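Local coordinates for protein putative Acetyltransferase from the GNAT family (Novosphingobium aromaticivorans DSM 12444, PDB 3EC4) that is probably an acyltransferase of the GNAT family, transferring acyl groups other than amino-acyl groups, although it remains a putative enzyme, at residues A[152-158]-A[189-194]; A[6-11]-A[216-220]; A[134-138]-A[178-182]; A[13-17]-A[29-33]; A[143-149]-A[160-166]. All blocks are in the same frame, centred on the assembly; numbering follows the deposited sequence.

Contact 1. Residues A[152-158]-A[189-194]; sequences RPAPNLA and RGEVPY
A loop, with a type I turn from Ala-154 to Leu-157 closed by Leu-157 N to Ala-154 O (3.0 Å), leads into the first residues of a strand that pairs in parallel with 192-194. Before that second strand, Gly-190 adopts positive phi (75°) in a Schellman motif ending helix 174-188. Leu-157 faces Val-192 (CA-CA 4.9 Å) and Ala-158 faces Pro-193 (5.1 Å). Three backbone bonds fix this register: Val-192 N to Asn-156 O (2.8 Å), Ala-158 N to Val-192 O (3.1 Å) and Tyr-194 N to Ala-158 O (3.0 Å). The unit is the beta-alpha-beta crossover of the GNAT fold, strand 157-165, helix 174-188, strand 192-198. Glu-191 (m, t) is the anion of a salt-bridge network: its OE1 receives Arg-152 NH1 at 3.0 Å and Arg-189 NH2 at 2.8 Å, while its OE2 takes Arg-189 NE at 2.9 Å. Arg-152 is extended (m, t, t), and Arg-189 (m, t, m) curls back, leaving their NH2 atoms 3.3 Å apart as like charges; Glu-149 also bridges both arginines. Tyr-194, with chi1 at 81°, swings its ring towards the loop, so that its CE1 lies 3.6 Å from Pro-153 CD and its OH 3.2 Å from Pro-153 CG. On the sheet face shared by Leu-157 (m, t) and Val-192 (t), Leu-157 CD2 packs 4.0 Å from Val-192 CB.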
# COMPACT_ATOMS: atom_id res chain seq x y z
N ARG A 152 5.74 -5.88 -2.73
CA ARG A 152 6.38 -7.14 -2.39
C ARG A 152 7.88 -6.92 -2.30
O ARG A 152 8.58 -7.09 -3.27
CB ARG A 152 6.06 -8.19 -3.44
CG ARG A 152 4.57 -8.58 -3.44
CD ARG A 152 4.19 -9.40 -4.62
NE ARG A 152 2.78 -9.69 -4.58
CZ ARG A 152 2.22 -10.69 -3.93
NH1 ARG A 152 2.97 -11.62 -3.36
NH2 ARG A 152 0.89 -10.81 -3.91
N PRO A 153 8.37 -6.47 -1.12
CA PRO A 153 9.77 -6.12 -0.92
C PRO A 153 10.79 -7.27 -1.04
O PRO A 153 11.97 -7.02 -1.23
CB PRO A 153 9.77 -5.49 0.48
CG PRO A 153 8.34 -4.98 0.67
CD PRO A 153 7.55 -6.13 0.05
N ALA A 154 10.31 -8.49 -0.87
CA ALA A 154 11.03 -9.72 -1.11
C ALA A 154 10.02 -10.82 -1.47
O ALA A 154 8.82 -10.69 -1.19
CB ALA A 154 11.87 -10.11 0.12
N PRO A 155 10.49 -11.91 -2.10
CA PRO A 155 9.56 -12.96 -2.51
C PRO A 155 8.59 -13.46 -1.43
O PRO A 155 7.44 -13.75 -1.76
CB PRO A 155 10.48 -14.07 -3.01
CG PRO A 155 11.65 -13.30 -3.56
CD PRO A 155 11.86 -12.24 -2.50
N ASN A 156 9.02 -13.51 -0.17
CA ASN A 156 8.17 -14.02 0.92
C ASN A 156 7.44 -12.93 1.73
O ASN A 156 6.95 -13.21 2.81
CB ASN A 156 9.05 -14.82 1.88
CG ASN A 156 9.97 -13.93 2.67
OD1 ASN A 156 10.56 -12.96 2.14
ND2 ASN A 156 10.06 -14.19 3.95
N LEU A 157 7.41 -11.69 1.23
CA LEU A 157 6.70 -10.59 1.89
C LEU A 157 5.67 -9.99 0.94
O LEU A 157 5.93 -9.83 -0.24
CB LEU A 157 7.68 -9.48 2.34
CG LEU A 157 8.71 -9.93 3.38
CD1 LEU A 157 9.89 -8.95 3.47
CD2 LEU A 157 7.96 -10.07 4.70
N ALA A 158 4.50 -9.63 1.48
CA ALA A 158 3.42 -9.10 0.65
C ALA A 158 2.60 -8.11 1.47
O ALA A 158 2.23 -8.41 2.59
CB ALA A 158 2.53 -10.22 0.14
N ARG A 189 0.42 -19.16 -0.27
CA ARG A 189 1.65 -19.06 -1.05
C ARG A 189 2.93 -19.02 -0.19
O ARG A 189 4.03 -18.95 -0.71
CB ARG A 189 1.59 -17.80 -1.98
CG ARG A 189 0.48 -17.81 -2.99
CD ARG A 189 0.55 -16.68 -4.00
NE ARG A 189 0.57 -15.38 -3.33
CZ ARG A 189 -0.47 -14.60 -3.11
NH1 ARG A 189 -1.68 -14.87 -3.56
NH2 ARG A 189 -0.30 -13.47 -2.42
N GLY A 190 2.80 -19.09 1.13
CA GLY A 190 3.98 -19.05 2.00
C GLY A 190 4.60 -17.67 2.15
O GLY A 190 5.79 -17.55 2.40
N GLU A 191 3.78 -16.65 1.99
CA GLU A 191 4.19 -15.27 2.16
C GLU A 191 3.70 -14.75 3.50
O GLU A 191 2.62 -15.12 3.99
CB GLU A 191 3.63 -14.37 1.05
CG GLU A 191 4.05 -14.79 -0.33
CD GLU A 191 3.11 -14.30 -1.42
OE1 GLU A 191 2.17 -13.52 -1.12
OE2 GLU A 191 3.33 -14.69 -2.57
N VAL A 192 4.50 -13.85 4.05
CA VAL A 192 4.21 -13.17 5.27
C VAL A 192 3.56 -11.79 4.94
O VAL A 192 4.16 -10.93 4.22
CB VAL A 192 5.52 -12.96 6.10
CG1 VAL A 192 5.23 -12.07 7.34
CG2 VAL A 192 6.25 -14.29 6.48
N PRO A 193 2.33 -11.56 5.44
CA PRO A 193 1.68 -10.27 5.31
C PRO A 193 2.34 -9.22 6.14
O PRO A 193 2.81 -9.50 7.24
CB PRO A 193 0.24 -10.52 5.85
CG PRO A 193 0.07 -12.02 5.82
CD PRO A 193 1.42 -12.57 6.07
N TYR A 194 2.37 -8.01 5.61
CA TYR A 194 2.71 -6.80 6.36
C TYR A 194 1.83 -5.65 5.89
O TYR A 194 1.21 -5.71 4.84
CB TYR A 194 4.20 -6.48 6.20
CG TYR A 194 4.53 -5.76 4.93
CD1 TYR A 194 4.69 -6.44 3.74
CD2 TYR A 194 4.76 -4.40 4.94
CE1 TYR A 194 4.99 -5.76 2.56
CE2 TYR A 194 5.08 -3.72 3.81
CZ TYR A 194 5.19 -4.42 2.61
OH TYR A 194 5.51 -3.73 1.46

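Contact 2. Residues A[6-11]-A[216-220]; sequences HPLDRP and RRAMT
This is a salt-bridged contact between the N-terminal segment, just before helix 11-17, and strand 214-226, 205 residues further along the chain. Residues 7-9 form a 3-10 turn, with Asp-9 N bonded to His-6 O (3.0 Å), and Arg-10 takes the N-cap position of the helix. The nearest CA pair is Asp-9 and Met-219, 8.0 Å apart, so side chains make the junction. Asp-9 (m) presents OD1 to two arginines: Arg-216 NH2 at 2.9 Å and NH1 at 3.0 Å, and Arg-217 NH1 at 3.0 Å. The two arginines form a classic beta bulge opposite Gln-86 of the neighbouring strand 76-88, consistent with both side chains reaching one carboxylate; the Gln-86 side chain also accepts from Arg-216 NH1. Arg-216 is fully extended (t, t, t), with its guanidinium over one face of the His-6 ring; His-6 (t) bends so that its ND1 accepts from Leu-8 N at 3.0 Å. Leu-8 CB lies 3.7 Å from Arg-216 NH1. Selenomethionine Met-219, all m, brings its CE against the turn, 3.6 Å from Pro-11 CD and from Leu-8 O, and 3.3 Å from Asp-9 O, a buried carbonyl without a polar partner.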
# COMPACT_ATOMS: atom_id res chain seq x y z
N HIS A 6 16.63 -5.21 6.94
CA HIS A 6 15.45 -5.98 6.56
C HIS A 6 14.84 -5.45 5.25
O HIS A 6 14.90 -4.24 5.00
CB HIS A 6 14.46 -5.84 7.70
CG HIS A 6 13.41 -6.89 7.74
ND1 HIS A 6 12.38 -6.95 6.84
CD2 HIS A 6 13.22 -7.92 8.60
CE1 HIS A 6 11.60 -7.98 7.13
NE2 HIS A 6 12.09 -8.58 8.20
N PRO A 7 14.30 -6.33 4.38
CA PRO A 7 13.59 -5.86 3.20
C PRO A 7 12.50 -4.84 3.48
O PRO A 7 12.28 -3.95 2.66
CB PRO A 7 12.95 -7.15 2.63
CG PRO A 7 13.86 -8.21 3.06
CD PRO A 7 14.34 -7.80 4.43
N LEU A 8 11.85 -4.96 4.63
CA LEU A 8 10.77 -4.02 4.98
C LEU A 8 11.27 -2.65 5.45
O LEU A 8 10.47 -1.73 5.64
CB LEU A 8 9.86 -4.64 6.02
CG LEU A 8 9.06 -5.90 5.69
CD1 LEU A 8 8.17 -6.14 6.91
CD2 LEU A 8 8.22 -5.64 4.42
N ASP A 9 12.56 -2.49 5.65
CA ASP A 9 13.09 -1.16 6.00
C ASP A 9 13.00 -0.17 4.84
O ASP A 9 13.04 1.04 5.03
CB ASP A 9 14.53 -1.25 6.47
CG ASP A 9 14.67 -1.94 7.79
OD1 ASP A 9 13.68 -2.11 8.54
OD2 ASP A 9 15.79 -2.39 8.05
N ARG A 10 13.00 -0.68 3.62
CA ARG A 10 12.87 0.17 2.46
C ARG A 10 11.94 -0.49 1.46
O ARG A 10 12.39 -1.10 0.49
CB ARG A 10 14.24 0.43 1.83
CG ARG A 10 15.27 1.12 2.74
CD ARG A 10 16.41 1.73 1.89
NE ARG A 10 15.85 2.82 1.13
CZ ARG A 10 16.33 3.32 -0.01
NH1 ARG A 10 17.44 2.85 -0.58
NH2 ARG A 10 15.67 4.31 -0.58
N PRO A 11 10.63 -0.48 1.76
CA PRO A 11 9.70 -1.35 1.01
C PRO A 11 9.51 -0.92 -0.44
O PRO A 11 9.38 -1.76 -1.32
CB PRO A 11 8.40 -1.33 1.84
CG PRO A 11 8.54 -0.19 2.77
CD PRO A 11 9.97 0.23 2.85
N ARG A 216 6.11 -3.89 14.02
CA ARG A 216 7.47 -4.19 13.65
C ARG A 216 8.37 -2.97 13.91
O ARG A 216 9.33 -3.07 14.67
CB ARG A 216 7.57 -4.61 12.19
CG ARG A 216 8.91 -5.24 11.92
CD ARG A 216 9.26 -5.33 10.49
NE ARG A 216 10.71 -5.33 10.39
CZ ARG A 216 11.47 -4.38 9.86
NH1 ARG A 216 10.98 -3.28 9.27
NH2 ARG A 216 12.78 -4.57 9.88
N ARG A 217 8.06 -1.84 13.29
CA ARG A 217 8.80 -0.63 13.52
C ARG A 217 8.05 0.58 13.01
O ARG A 217 7.13 0.48 12.18
CB ARG A 217 10.18 -0.68 12.88
CG ARG A 217 10.18 -0.73 11.38
CD ARG A 217 11.57 -0.48 10.74
NE ARG A 217 12.21 0.74 11.18
CZ ARG A 217 13.49 1.05 10.99
NH1 ARG A 217 14.31 0.24 10.32
NH2 ARG A 217 13.93 2.17 11.46
N ALA A 218 8.49 1.74 13.47
CA ALA A 218 8.03 3.01 12.94
C ALA A 218 8.66 3.25 11.58
O ALA A 218 9.83 2.87 11.31
CB ALA A 218 8.36 4.16 13.90
N MSE A 219 7.86 3.86 10.70
CA MSE A 219 8.31 4.32 9.40
C MSE A 219 7.75 5.72 9.15
O MSE A 219 6.95 6.23 9.92
CB MSE A 219 7.88 3.34 8.28
CG MSE A 219 8.37 1.90 8.45
SE MSE A 219 10.22 1.73 7.97
CE MSE A 219 9.97 1.80 6.06
N THR A 220 8.18 6.33 8.05
CA THR A 220 7.69 7.64 7.62
C THR A 220 7.40 7.67 6.13
O THR A 220 8.26 7.32 5.30
CB THR A 220 8.72 8.73 7.92
OG1 THR A 220 9.12 8.62 9.29
CG2 THR A 220 8.16 10.12 7.65

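Contact 3. Residues A[134-138]-A[178-182]; sequences FYGVR and LIRKV
Helix 174-188, the connection of the beta-alpha-beta unit of the GNAT fold, lies here across one face of the sheet and covers strand 134-139. The helical segment 178-182 runs obliquely antiparallel to strand 134-138, 148° between their directions, with the axes 8.6 Å apart at closest approach; the nearest CA pair is Tyr-135 to Leu-178, 6.6 Å. A bound acetate ion, probably from the crystallisation liquor, lies beside the Tyr-135 side chain, nearest atoms about 2 Å apart. The contact is apolar, centred on two side chains. Leu-178 (m, t) reaches the strand backbone with CD2, 3.6 Å from both Tyr-135 O and Gly-136 N, and meets Tyr-135 CB at 3.8 Å and Val-137 CG2 at 4.1 Å; it also rests on Ala-145 and Ala-147 of strand 142-149. Tyr-135, chi1 -70°, turns its ring to the helix, where Val-182 (t) meets the ring edge, CG2 4.0 Å from Tyr-135 CD2. The aromatic interaction is a CH-pi contact: Lys-181 (t, p, t, t) lays its chain across the ring, CG 3.5 Å from the centroid of Tyr-135 and 4° off the normal, and CE 3.4 Å from Tyr-135 CE1.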
# COMPACT_ATOMS: atom_id res chain seq x y z
N PHE A 134 -7.38 -8.54 -5.47
CA PHE A 134 -8.38 -7.81 -4.73
C PHE A 134 -9.62 -8.63 -4.46
O PHE A 134 -10.02 -9.50 -5.27
CB PHE A 134 -8.74 -6.52 -5.50
CG PHE A 134 -7.82 -5.38 -5.18
CD1 PHE A 134 -6.56 -5.32 -5.75
CD2 PHE A 134 -8.19 -4.40 -4.29
CE1 PHE A 134 -5.68 -4.28 -5.42
CE2 PHE A 134 -7.31 -3.36 -3.96
CZ PHE A 134 -6.08 -3.30 -4.53
N TYR A 135 -10.20 -8.42 -3.28
CA TYR A 135 -11.43 -9.05 -2.87
C TYR A 135 -12.43 -7.96 -2.49
O TYR A 135 -12.06 -6.82 -2.16
CB TYR A 135 -11.17 -9.97 -1.68
CG TYR A 135 -10.37 -11.22 -2.04
CD1 TYR A 135 -10.98 -12.28 -2.66
CD2 TYR A 135 -9.01 -11.32 -1.78
CE1 TYR A 135 -10.27 -13.43 -2.98
CE2 TYR A 135 -8.29 -12.47 -2.11
CZ TYR A 135 -8.95 -13.51 -2.71
OH TYR A 135 -8.26 -14.68 -3.08
N GLY A 136 -13.71 -8.33 -2.56
CA GLY A 136 -14.76 -7.40 -2.25
C GLY A 136 -15.90 -8.10 -1.55
O GLY A 136 -15.97 -9.31 -1.52
N VAL A 137 -16.79 -7.27 -1.03
CA VAL A 137 -18.08 -7.73 -0.55
C VAL A 137 -19.14 -6.87 -1.23
O VAL A 137 -18.99 -5.65 -1.34
CB VAL A 137 -18.24 -7.64 0.99
CG1 VAL A 137 -19.58 -8.24 1.40
CG2 VAL A 137 -17.11 -8.37 1.70
N ARG A 138 -20.20 -7.54 -1.67
CA ARG A 138 -21.34 -6.86 -2.31
C ARG A 138 -22.55 -6.89 -1.41
O ARG A 138 -22.83 -7.91 -0.80
CB ARG A 138 -21.67 -7.50 -3.67
CG ARG A 138 -20.52 -7.34 -4.67
CD ARG A 138 -20.99 -7.15 -6.12
NE ARG A 138 -19.90 -6.60 -6.92
CZ ARG A 138 -19.91 -5.41 -7.54
NH1 ARG A 138 -20.97 -4.62 -7.50
NH2 ARG A 138 -18.85 -5.01 -8.22
N LEU A 178 -12.39 -8.88 4.96
CA LEU A 178 -11.58 -8.71 3.74
C LEU A 178 -10.08 -8.89 4.00
O LEU A 178 -9.38 -9.56 3.21
CB LEU A 178 -11.87 -7.35 3.13
CG LEU A 178 -13.25 -7.34 2.41
CD1 LEU A 178 -13.84 -5.95 2.21
CD2 LEU A 178 -13.12 -8.08 1.03
N ILE A 179 -9.57 -8.29 5.07
CA ILE A 179 -8.17 -8.54 5.46
C ILE A 179 -7.91 -10.05 5.66
O ILE A 179 -6.91 -10.59 5.19
CB ILE A 179 -7.77 -7.71 6.70
CG1 ILE A 179 -7.78 -6.21 6.35
CG2 ILE A 179 -6.36 -8.16 7.20
CD1 ILE A 179 -7.91 -5.22 7.51
N ARG A 180 -8.80 -10.73 6.37
CA ARG A 180 -8.68 -12.19 6.53
C ARG A 180 -8.52 -12.90 5.20
O ARG A 180 -7.70 -13.80 5.07
CB ARG A 180 -9.88 -12.78 7.24
CG ARG A 180 -10.00 -12.47 8.76
CD ARG A 180 -11.28 -13.06 9.27
NE ARG A 180 -11.56 -12.95 10.70
CZ ARG A 180 -11.03 -13.74 11.62
NH1 ARG A 180 -10.15 -14.66 11.29
NH2 ARG A 180 -11.38 -13.61 12.90
N LYS A 181 -9.34 -12.53 4.22
CA LYS A 181 -9.29 -13.19 2.92
C LYS A 181 -7.96 -12.92 2.22
O LYS A 181 -7.31 -13.82 1.70
CB LYS A 181 -10.44 -12.73 2.05
CG LYS A 181 -10.53 -13.51 0.75
CD LYS A 181 -10.89 -14.97 0.92
CE LYS A 181 -11.06 -15.62 -0.44
NZ LYS A 181 -11.34 -17.03 -0.33
N VAL A 182 -7.55 -11.67 2.21
CA VAL A 182 -6.26 -11.35 1.58
C VAL A 182 -5.07 -12.14 2.21
O VAL A 182 -4.22 -12.70 1.48
CB VAL A 182 -6.00 -9.80 1.65
CG1 VAL A 182 -4.49 -9.52 1.21
CG2 VAL A 182 -6.96 -9.01 0.75

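Contact 4. Residues A[13-17]-A[29-33]; sequences WNSLG and NLRRL
Helix 11-17 lies over the two-stranded antiparallel sheet formed by strands 30-32 and 41-43; its segment 13-17 crosses strand 30-32 at 83°, the axes 8.4 Å apart at closest approach, and the contact centres on a cation-pi stack. Trp-13 (chi1 t, chi2 -104°) lays its indole against Arg-31, whose side chain is extended (m, t, t). The guanidinium lies flat on the ring, planes at 9°, with Arg-31 CZ 3.6 Å and Arg-31 CD 3.8 Å from the centroid of the Trp-13 six-membered ring, the latter a CH-pi contact. The indole also touches Asn-29 O through Trp-13 CZ3 at 3.6 Å, and Arg-10 makes a further cation-pi contact with it. Trp-13 O receives Arg-31 NH1 at 2.9 Å as well as the helical Gly-17 N at 3.0 Å. Asn-14 (m) joins through a water that donates to its OD1 and accepts from Arg-31 NH1, both at 3.0 Å. Leu-16 (m, t) points toward the strand: CD1 lies 3.9 Å from Arg-31 CB and 3.6 Å from Leu-33 N, and CD2 is 4.0 Å from Leu-33 CD1. At Gly-17 a CB would clash with the arginine; instead, Gly-17 CA sits on the guanidinium face opposite the indole, 3.4 Å from Arg-31 NH1.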
# COMPACT_ATOMS: atom_id res chain seq x y z
N TRP A 13 11.92 0.83 -2.33
CA TRP A 13 13.19 0.53 -2.94
C TRP A 13 13.30 -0.95 -3.23
O TRP A 13 13.57 -1.37 -4.36
CB TRP A 13 14.33 1.03 -2.07
CG TRP A 13 15.72 0.79 -2.62
CD1 TRP A 13 16.59 -0.17 -2.21
CD2 TRP A 13 16.41 1.54 -3.64
NE1 TRP A 13 17.77 -0.07 -2.89
CE2 TRP A 13 17.69 0.96 -3.79
CE3 TRP A 13 16.06 2.63 -4.45
CZ2 TRP A 13 18.62 1.42 -4.72
CZ3 TRP A 13 16.99 3.10 -5.36
CH2 TRP A 13 18.26 2.47 -5.50
N ASN A 14 13.00 -1.74 -2.21
CA ASN A 14 13.26 -3.16 -2.30
C ASN A 14 12.26 -3.90 -3.20
O ASN A 14 12.65 -4.79 -3.94
CB ASN A 14 13.33 -3.73 -0.91
CG ASN A 14 14.60 -3.34 -0.20
OD1 ASN A 14 15.65 -3.07 -0.83
ND2 ASN A 14 14.54 -3.34 1.10
N SER A 15 11.00 -3.47 -3.17
CA SER A 15 10.00 -4.09 -4.07
C SER A 15 10.34 -3.81 -5.53
O SER A 15 10.28 -4.70 -6.36
CB SER A 15 8.56 -3.63 -3.72
OG SER A 15 8.38 -2.24 -3.90
N LEU A 16 10.70 -2.57 -5.82
CA LEU A 16 11.01 -2.16 -7.20
C LEU A 16 12.34 -2.67 -7.74
O LEU A 16 12.54 -2.72 -8.95
CB LEU A 16 10.94 -0.63 -7.33
CG LEU A 16 9.58 0.01 -7.11
CD1 LEU A 16 9.71 1.56 -7.15
CD2 LEU A 16 8.58 -0.53 -8.18
N GLY A 17 13.25 -3.05 -6.85
CA GLY A 17 14.47 -3.76 -7.23
C GLY A 17 14.37 -5.27 -7.15
O GLY A 17 15.24 -5.97 -7.68
N ASN A 29 20.19 4.86 -10.09
CA ASN A 29 20.01 4.98 -8.66
C ASN A 29 18.67 5.55 -8.24
O ASN A 29 18.48 5.93 -7.08
CB ASN A 29 21.13 5.87 -8.04
CG ASN A 29 22.37 5.07 -7.70
OD1 ASN A 29 22.32 3.82 -7.63
ND2 ASN A 29 23.47 5.77 -7.48
N LEU A 30 17.73 5.58 -9.18
CA LEU A 30 16.36 5.96 -8.87
C LEU A 30 15.45 4.83 -9.23
O LEU A 30 15.66 4.14 -10.24
CB LEU A 30 15.95 7.24 -9.63
CG LEU A 30 16.72 8.51 -9.22
CD1 LEU A 30 16.36 9.71 -10.12
CD2 LEU A 30 16.56 8.89 -7.75
N ARG A 31 14.45 4.62 -8.40
CA ARG A 31 13.37 3.67 -8.69
C ARG A 31 12.05 4.38 -8.56
O ARG A 31 11.79 5.08 -7.57
CB ARG A 31 13.43 2.43 -7.79
CG ARG A 31 14.71 1.64 -8.02
CD ARG A 31 14.90 0.46 -7.10
NE ARG A 31 16.27 -0.06 -7.29
CZ ARG A 31 16.86 -0.95 -6.50
NH1 ARG A 31 16.21 -1.47 -5.45
NH2 ARG A 31 18.10 -1.35 -6.78
N ARG A 32 11.21 4.21 -9.58
CA ARG A 32 9.90 4.87 -9.64
C ARG A 32 8.84 3.90 -10.07
O ARG A 32 9.00 3.22 -11.07
CB ARG A 32 9.99 6.04 -10.63
CG ARG A 32 8.67 6.72 -11.03
CD ARG A 32 8.12 7.48 -9.86
NE ARG A 32 7.01 8.44 -10.12
CZ ARG A 32 5.71 8.16 -9.96
NH1 ARG A 32 5.27 6.93 -9.64
NH2 ARG A 32 4.81 9.13 -10.14
N LEU A 33 7.81 3.74 -9.25
CA LEU A 33 6.72 2.85 -9.60
C LEU A 33 6.04 3.42 -10.85
O LEU A 33 5.83 4.64 -10.99
CB LEU A 33 5.74 2.72 -8.42
CG LEU A 33 4.44 1.92 -8.57
CD1 LEU A 33 4.71 0.47 -8.83
CD2 LEU A 33 3.54 2.19 -7.35
O HOH W 1 16.93 -3.67 -3.51

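Contact 5. Residues A[143-149]-A[160-166]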
# COMPACT_ATOMS: atom_id res chain seq x y z
N LEU A 143 -20.79 -2.73 -4.58
CA LEU A 143 -19.49 -3.08 -3.99
C LEU A 143 -19.35 -2.32 -2.69
O LEU A 143 -19.09 -1.14 -2.71
CB LEU A 143 -18.35 -2.72 -4.94
CG LEU A 143 -16.91 -3.03 -4.48
CD1 LEU A 143 -16.78 -4.54 -4.20
CD2 LEU A 143 -15.88 -2.51 -5.45
N ALA A 144 -19.54 -3.00 -1.57
CA ALA A 144 -19.57 -2.35 -0.26
C ALA A 144 -18.20 -1.96 0.27
O ALA A 144 -18.03 -0.97 0.95
CB ALA A 144 -20.27 -3.23 0.71
N ALA A 145 -17.21 -2.79 -0.03
CA ALA A 145 -15.90 -2.73 0.60
C ALA A 145 -14.97 -3.59 -0.20
O ALA A 145 -15.40 -4.52 -0.88
CB ALA A 145 -15.94 -3.25 2.04
N MSE A 146 -13.69 -3.28 -0.10
CA MSE A 146 -12.65 -4.06 -0.76
C MSE A 146 -11.34 -4.04 0.00
O MSE A 146 -11.12 -3.22 0.93
CB MSE A 146 -12.44 -3.56 -2.19
CG MSE A 146 -11.76 -2.26 -2.23
SE MSE A 146 -11.50 -1.62 -4.05
CE MSE A 146 -10.76 0.07 -3.67
N ALA A 147 -10.43 -4.94 -0.41
CA ALA A 147 -9.05 -4.95 0.07
C ALA A 147 -8.22 -5.74 -0.92
O ALA A 147 -8.73 -6.61 -1.63
CB ALA A 147 -8.90 -5.57 1.48
N GLY A 148 -6.92 -5.47 -0.92
CA GLY A 148 -6.05 -6.08 -1.88
C GLY A 148 -4.62 -6.22 -1.41
O GLY A 148 -4.28 -6.02 -0.23
N GLU A 149 -3.80 -6.54 -2.39
CA GLU A 149 -2.36 -6.69 -2.26
C GLU A 149 -1.62 -5.58 -2.95
O GLU A 149 -2.06 -5.11 -4.00
CB GLU A 149 -1.93 -8.00 -2.88
CG GLU A 149 -2.68 -9.21 -2.35
CD GLU A 149 -2.33 -10.48 -3.05
OE1 GLU A 149 -2.11 -10.46 -4.27
OE2 GLU A 149 -2.32 -11.54 -2.37
N VAL A 160 -0.62 -5.92 2.53
CA VAL A 160 -2.06 -5.65 2.56
C VAL A 160 -2.37 -4.16 2.38
O VAL A 160 -1.81 -3.33 3.08
CB VAL A 160 -2.68 -6.12 3.89
CG1 VAL A 160 -4.18 -5.91 3.85
CG2 VAL A 160 -2.32 -7.63 4.10
N SER A 161 -3.20 -3.83 1.38
CA SER A 161 -3.47 -2.42 0.98
C SER A 161 -4.88 -2.28 0.38
O SER A 161 -5.56 -3.28 0.07
CB SER A 161 -2.42 -1.88 -0.00
OG SER A 161 -2.41 -0.44 -0.04
N GLY A 162 -5.33 -1.04 0.26
CA GLY A 162 -6.59 -0.73 -0.42
C GLY A 162 -7.82 -1.14 0.37
O GLY A 162 -8.87 -1.40 -0.24
N VAL A 163 -7.71 -1.15 1.71
CA VAL A 163 -8.85 -1.59 2.54
C VAL A 163 -9.80 -0.40 2.69
O VAL A 163 -9.49 0.58 3.36
CB VAL A 163 -8.42 -2.05 3.94
CG1 VAL A 163 -9.64 -2.51 4.72
CG2 VAL A 163 -7.35 -3.20 3.83
N CYS A 164 -10.98 -0.48 2.09
CA CYS A 164 -11.89 0.64 2.25
C CYS A 164 -13.31 0.21 2.05
O CYS A 164 -13.58 -0.72 1.27
CB CYS A 164 -11.55 1.70 1.24
SG CYS A 164 -11.70 1.04 -0.40
N THR A 165 -14.19 0.95 2.72
CA THR A 165 -15.59 0.60 2.89
C THR A 165 -16.37 1.90 2.70
O THR A 165 -15.96 2.93 3.24
CB THR A 165 -15.89 0.04 4.32
OG1 THR A 165 -15.03 -1.09 4.60
CG2 THR A 165 -17.34 -0.38 4.45
N TRP A 166 -17.44 1.87 1.91
CA TRP A 166 -18.31 3.07 1.80
C TRP A 166 -18.81 3.35 3.22
O TRP A 166 -19.12 2.43 3.96
CB TRP A 166 -19.55 2.82 0.92
CG TRP A 166 -19.25 2.68 -0.53
CD1 TRP A 166 -19.23 1.51 -1.28
CD2 TRP A 166 -18.89 3.73 -1.43
NE1 TRP A 166 -18.86 1.79 -2.57
CE2 TRP A 166 -18.67 3.14 -2.70
CE3 TRP A 166 -18.71 5.10 -1.29
CZ2 TRP A 166 -18.31 3.89 -3.81
CZ3 TRP A 166 -18.35 5.84 -2.38
CH2 TRP A 166 -18.18 5.24 -3.63
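Five backbone hydrogen bonds hold these antiparallel strands: Trp-166 N to Ala-144 O (3.1 Å), the pair Met-146 N to Cys-164 O (2.9 Å) and Cys-164 N to Met-146 O (3.0 Å), and the pair Gly-148 N to Ser-161 O (2.8 Å) and Ser-161 N to Gly-148 O (2.9 Å). Between the two pairs the register slips by one residue at a beta bulge: Ala-147 lies opposite both Gly-162, at positive phi (73°), and Val-163. A bulge in the strand corresponding to 157-165 is characteristic of GNAT enzymes, exposing backbone groups to the acyl-CoA, probably as here. Ala-147 CB packs 3.7 Å from Val-163 CG2, and selenomethionine Met-146 CE meets Cys-164 SG at 3.5 Å. Glu-149 directs its carboxylate to the backbone of Gln-133 and to Arg-152 and Arg-189. On the face bearing Ala-145 and Val-160, helix 174-188 covers the hairpin through Leu-178 and Ile-183; on the opposite face, Cys-164 packs on helix 109-118, which Trp-166 also touches, while strand 134-139 flanks 143-149.

In the fold
Contacts 1, 3 and 5 describe one region of the mixed sheet. Contacts 3 and 5, with centres 7 Å apart, meet through Tyr-135 N to Ala-147 O (2.9 Å) and Leu-178 CD1 to Ala-145 CB (3.4 Å), and contact 1 continues strand 157-165 across to strand 192-198, tied to contact 5 by Arg-189 NH2 to Glu-149 OE2 (2.8 Å). Contact 2 places the N-terminal segment on this assembly: Tyr-194 CD1 packs 3.7 Å from Leu-8 CD2. Contact 4 follows through helix 11-17, where Asn-14 ND2 is 2.8 Å from Pro-7 O; its centre is about 28 Å from that of contact 3, beside which the acetate ion sits.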